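Local coordinates for protein leucine aminopeptidase 2, chloroplastic (Streptomyces sp. BC16019, PDB 5LHJ) that acts as an M17-family metalloaminopeptidase in bottromycin maturation, and probably removes unsubstituted N-terminal amino acids from peptides, at residues L417-E420 and R421-L424; T190-P193 and P194-A197. All blocks are in the same frame, centred on the assembly; numbering follows the deposited sequence.

Contact 1: residues L417-E420 and R421-L424; sequences LAHE and RRNL
Arg-422 folds its side chain back along the backbone carbonyl of His-419, one turn earlier in the chain. Going outward from the backbone, CB is 4.1 Å from His-419 O, but CG, set between the backbone N and the carbonyl carbon (chi1 73°), closes to 3.3 Å from that same oxygen. CD passes alongside at a similar distance, and the chain then runs on extended to NE. At the tip, NH1 turns back and donates to His-419 O at 2.8 Å; the oxygen lies in the guanidinium plane, whereas the donor sits above the carbonyl plane. NH1 also gives a hydrogen bond to a water 2.7 Å away, which in turn donates to Glu-420 OE2. The water bridges the two groups, whose planes are 71° apart; OE2 and NH1 themselves are 4.0 Å apart, beyond a salt bridge. The other oxygen, Glu-420 OE1, takes ND2 of Asn-423 at 2.9 Å from above the carboxylate plane and a second donor from Gln-443, while Arg-437 holds Asn-423 OD1. Backbone bonds from Arg-421 N to Ala-418 O and Asn-423 N to Glu-420 O carry the turn in 3-10 fashion. Cut back to an alanine, Arg-422 would lose NH1, and His-419 O and the bridging water would probably be left without that donor, with a gap beside Thr-384 of the second subunit. With donors on both oxygens and a cation nearby, the buried Glu-420 carboxylate is likely to stay ionised, tying this loop to helix 440-449.

Contact 2: residues T190-P193 and P194-A197; sequences TLTP and PAFA
Leu-191 and Phe-196 meet on the buried side of this helix start, and there the packing is close. Leu-191 CD2 stands over one face of the Phe-196 ring, 4.2 Å from its centroid, in a CH-pi contact, while its other methyl, CD1, lies 3.7 Å from Phe-196 CA. With CG of Phe-196 trans to the backbone N (chi1 -165°), the ring is carried away from the helix start to Leu-191 and to Leu-313 of strand 306-316. Pro-193 packs on the same strand, against Leu-313 and Glu-315. Toward solvent lie the exposed Thr-190, whose hydroxyl bonds to Tyr-145, and the partly exposed Ala-195, although its CB still comes within 3.2 Å of Thr-190 O. Thr-192 serves the helix start with two of its oxygens: OG1 accepts from Ala-195 N at 3.2 Å, the capping bond, and the carbonyl O takes Phe-196 N at 2.8 Å, nearly along the C=O axis. Pro-193 and Pro-194 bring no N-H that would need capping, so they suit the first turn, and Pro-193 O takes up the regular pattern by accepting from Ala-197 N. Thr-192 is therefore the N-cap of helix 193-207, and the pairing of Leu-191, just before the N-cap, with Phe-196, four residues after the N-cap (N' with N4), is the hydrophobic staple characteristic of helix N-termini.

Overall arrangement
Contact 2 comes first along the chain and contact 1 more than 200 residues later, both within the catalytic domain. Their centres are 36 Å apart and their nearest atoms about 26 Å, so they do not touch. Contact 2 starts helix 193-207 against strands 239-245 and 306-316, and the Phe-196 side chain lies about 9 Å from that of Lys-261, a manganese-binding residue, although no metal is bound in this chain. Contact 1 follows strand 410-413, an outlying strand of the same mixed sheet, and rests on helix 440-449 away from the metal site. Contact 2 is thus mostly buried against the catalytic sheet, while contact 1 lies where two subunits of the six-chain assembly meet.

Contact 1: residues L417-E420 and R421-L424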
loop_
_atom_site.group_PDB
_atom_site.type_symbol
_atom_site.label_atom_id
_atom_site.label_comp_id
_atom_site.label_asym_id
_atom_site.label_seq_id
_atom_site.Cartn_x
_atom_site.Cartn_y
_atom_site.Cartn_z
ATOM N N LEU A 417 22.693 8.529 -20.888
ATOM C CA LEU A 417 22.809 7.160 -21.381
ATOM C C LEU A 417 21.973 6.931 -22.632
ATOM O O LEU A 417 20.749 6.997 -22.589
ATOM C CB LEU A 417 22.376 6.162 -20.307
ATOM C CG LEU A 417 23.230 6.108 -19.036
ATOM C CD1 LEU A 417 22.568 5.291 -17.946
ATOM C CD2 LEU A 417 24.637 5.595 -19.299
ATOM N N ALA A 418 22.639 6.644 -23.746
ATOM C CA ALA A 418 21.929 6.416 -25.014
ATOM C C ALA A 418 20.893 5.289 -24.916
ATOM O O ALA A 418 19.809 5.393 -25.487
ATOM C CB ALA A 418 22.916 6.135 -26.133
ATOM N N HIS A 419 21.199 4.244 -24.151
ATOM C CA HIS A 419 20.265 3.128 -23.998
ATOM C C HIS A 419 18.994 3.455 -23.196
ATOM O O HIS A 419 18.021 2.706 -23.258
ATOM C CB HIS A 419 20.962 1.872 -23.459
ATOM C CG HIS A 419 21.521 2.008 -22.078
ATOM N ND1 HIS A 419 22.876 2.088 -21.827
ATOM C CD2 HIS A 419 20.914 2.038 -20.868
ATOM C CE1 HIS A 419 23.074 2.165 -20.524
ATOM N NE2 HIS A 419 21.897 2.138 -19.922
ATOM N N GLU A 420 18.974 4.578 -22.474
ATOM C CA GLU A 420 17.730 5.010 -21.822
ATOM C C GLU A 420 16.758 5.732 -22.752
ATOM O O GLU A 420 15.590 5.933 -22.385
ATOM C CB GLU A 420 18.030 5.853 -20.578
ATOM C CG GLU A 420 18.531 5.019 -19.408
ATOM C CD GLU A 420 17.494 4.029 -18.880
ATOM O OE1 GLU A 420 16.292 4.343 -18.864
ATOM O OE2 GLU A 420 17.879 2.916 -18.486
ATOM N N ARG A 421 17.202 6.112 -23.949
ATOM C CA ARG A 421 16.304 6.765 -24.909
ATOM C C ARG A 421 15.170 5.845 -25.342
ATOM O O ARG A 421 14.092 6.325 -25.687
ATOM C CB ARG A 421 17.054 7.302 -26.136
ATOM C CG ARG A 421 17.938 8.479 -25.797
ATOM C CD ARG A 421 18.452 9.225 -27.022
ATOM N NE ARG A 421 18.722 10.615 -26.659
ATOM C CZ ARG A 421 17.797 11.570 -26.509
ATOM N NH1 ARG A 421 16.499 11.323 -26.719
ATOM N NH2 ARG A 421 18.179 12.789 -26.142
ATOM N N ARG A 422 15.375 4.530 -25.287
ATOM C CA ARG A 422 14.293 3.615 -25.617
ATOM C C ARG A 422 13.099 3.768 -24.666
ATOM O O ARG A 422 11.967 3.460 -25.042
ATOM C CB ARG A 422 14.767 2.171 -25.610
ATOM C CG ARG A 422 15.024 1.619 -24.240
ATOM C CD ARG A 422 15.799 0.312 -24.331
ATOM N NE ARG A 422 15.491 -0.486 -23.164
ATOM C CZ ARG A 422 15.973 -0.289 -21.942
ATOM N NH1 ARG A 422 16.851 0.679 -21.654
ATOM N NH2 ARG A 422 15.566 -1.089 -20.984
ATOM N N ASN A 423 13.361 4.232 -23.445
ATOM C CA ASN A 423 12.298 4.512 -22.477
ATOM C C ASN A 423 11.543 5.821 -22.671
ATOM O O ASN A 423 10.617 6.105 -21.918
ATOM C CB ASN A 423 12.834 4.377 -21.056
ATOM C CG ASN A 423 13.070 2.926 -20.686
ATOM O OD1 ASN A 423 12.311 2.040 -21.114
ATOM N ND2 ASN A 423 14.118 2.666 -19.917
ATOM N N LEU A 424 11.934 6.604 -23.664
ATOM C CA LEU A 424 11.156 7.752 -24.102
ATOM C C LEU A 424 10.088 7.396 -25.171
ATOM O O LEU A 424 9.258 8.227 -25.496
ATOM C CB LEU A 424 12.093 8.830 -24.643
ATOM C CG LEU A 424 13.093 9.454 -23.657
ATOM C CD1 LEU A 424 13.933 10.496 -24.363
ATOM C CD2 LEU A 424 12.367 10.057 -22.473
HETATM O O HOH W 1 17.856 3.587 -26.547
HETATM O O HOH W 2 18.005 0.364 -19.272
#

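Contact 2: residues T190-P193 and P194-A197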
loop_
_atom_site.group_PDB
_atom_site.type_symbol
_atom_site.label_atom_id
_atom_site.label_comp_id
_atom_site.label_asym_id
_atom_site.label_seq_id
_atom_site.Cartn_x
_atom_site.Cartn_y
_atom_site.Cartn_z
ATOM N N THR A 190 0.495 33.007 -1.562
ATOM C CA THR A 190 1.089 34.333 -1.736
ATOM C C THR A 190 1.873 34.385 -3.043
ATOM O O THR A 190 1.657 35.293 -3.856
ATOM C CB THR A 190 1.985 34.710 -0.545
ATOM O OG1 THR A 190 1.184 34.778 0.636
ATOM C CG2 THR A 190 2.663 36.060 -0.762
ATOM N N LEU A 191 2.755 33.407 -3.252
ATOM C CA LEU A 191 3.590 33.355 -4.461
ATOM C C LEU A 191 2.947 32.511 -5.551
ATOM O O LEU A 191 3.416 31.418 -5.887
ATOM C CB LEU A 191 5.010 32.872 -4.134
ATOM C CG LEU A 191 6.044 33.161 -5.230
ATOM C CD1 LEU A 191 6.415 34.638 -5.231
ATOM C CD2 LEU A 191 7.291 32.313 -5.037
ATOM N N THR A 192 1.873 33.051 -6.108
ATOM C CA THR A 192 1.187 32.480 -7.270
ATOM C C THR A 192 2.001 32.823 -8.521
ATOM O O THR A 192 2.888 33.690 -8.459
ATOM C CB THR A 192 -0.211 33.086 -7.416
ATOM O OG1 THR A 192 -0.088 34.508 -7.578
ATOM C CG2 THR A 192 -1.057 32.784 -6.188
ATOM N N PRO A 193 1.688 32.198 -9.671
ATOM C CA PRO A 193 2.429 32.606 -10.873
ATOM C C PRO A 193 2.322 34.110 -11.202
ATOM O O PRO A 193 3.359 34.725 -11.454
ATOM C CB PRO A 193 1.871 31.694 -11.973
ATOM C CG PRO A 193 1.375 30.482 -11.217
ATOM C CD PRO A 193 0.826 31.024 -9.928
ATOM N N PRO A 194 1.114 34.703 -11.158
ATOM C CA PRO A 194 1.076 36.167 -11.370
ATOM C C PRO A 194 1.850 36.991 -10.337
ATOM O O PRO A 194 2.524 37.962 -10.700
ATOM C CB PRO A 194 -0.428 36.481 -11.300
ATOM C CG PRO A 194 -1.074 35.230 -11.770
ATOM C CD PRO A 194 -0.256 34.158 -11.086
ATOM N N ALA A 195 1.773 36.607 -9.065
ATOM C CA ALA A 195 2.501 37.301 -8.001
ATOM C C ALA A 195 4.018 37.158 -8.143
ATOM O O ALA A 195 4.773 38.121 -7.944
ATOM C CB ALA A 195 2.057 36.794 -6.642
ATOM N N PHE A 196 4.458 35.957 -8.521
ATOM C CA PHE A 196 5.880 35.696 -8.775
ATOM C C PHE A 196 6.386 36.553 -9.941
ATOM O O PHE A 196 7.440 37.184 -9.829
ATOM C CB PHE A 196 6.104 34.178 -8.987
ATOM C CG PHE A 196 7.542 33.708 -8.913
ATOM C CD1 PHE A 196 8.614 34.532 -8.548
ATOM C CD2 PHE A 196 7.815 32.368 -9.201
ATOM C CE1 PHE A 196 9.911 34.034 -8.500
ATOM C CE2 PHE A 196 9.107 31.869 -9.122
ATOM C CZ PHE A 196 10.153 32.700 -8.778
ATOM N N ALA A 197 5.622 36.625 -11.027
ATOM C CA ALA A 197 5.994 37.486 -12.154
ATOM C C ALA A 197 6.116 38.956 -11.700
ATOM O O ALA A 197 7.074 39.639 -12.069
ATOM C CB ALA A 197 4.995 37.353 -13.289
#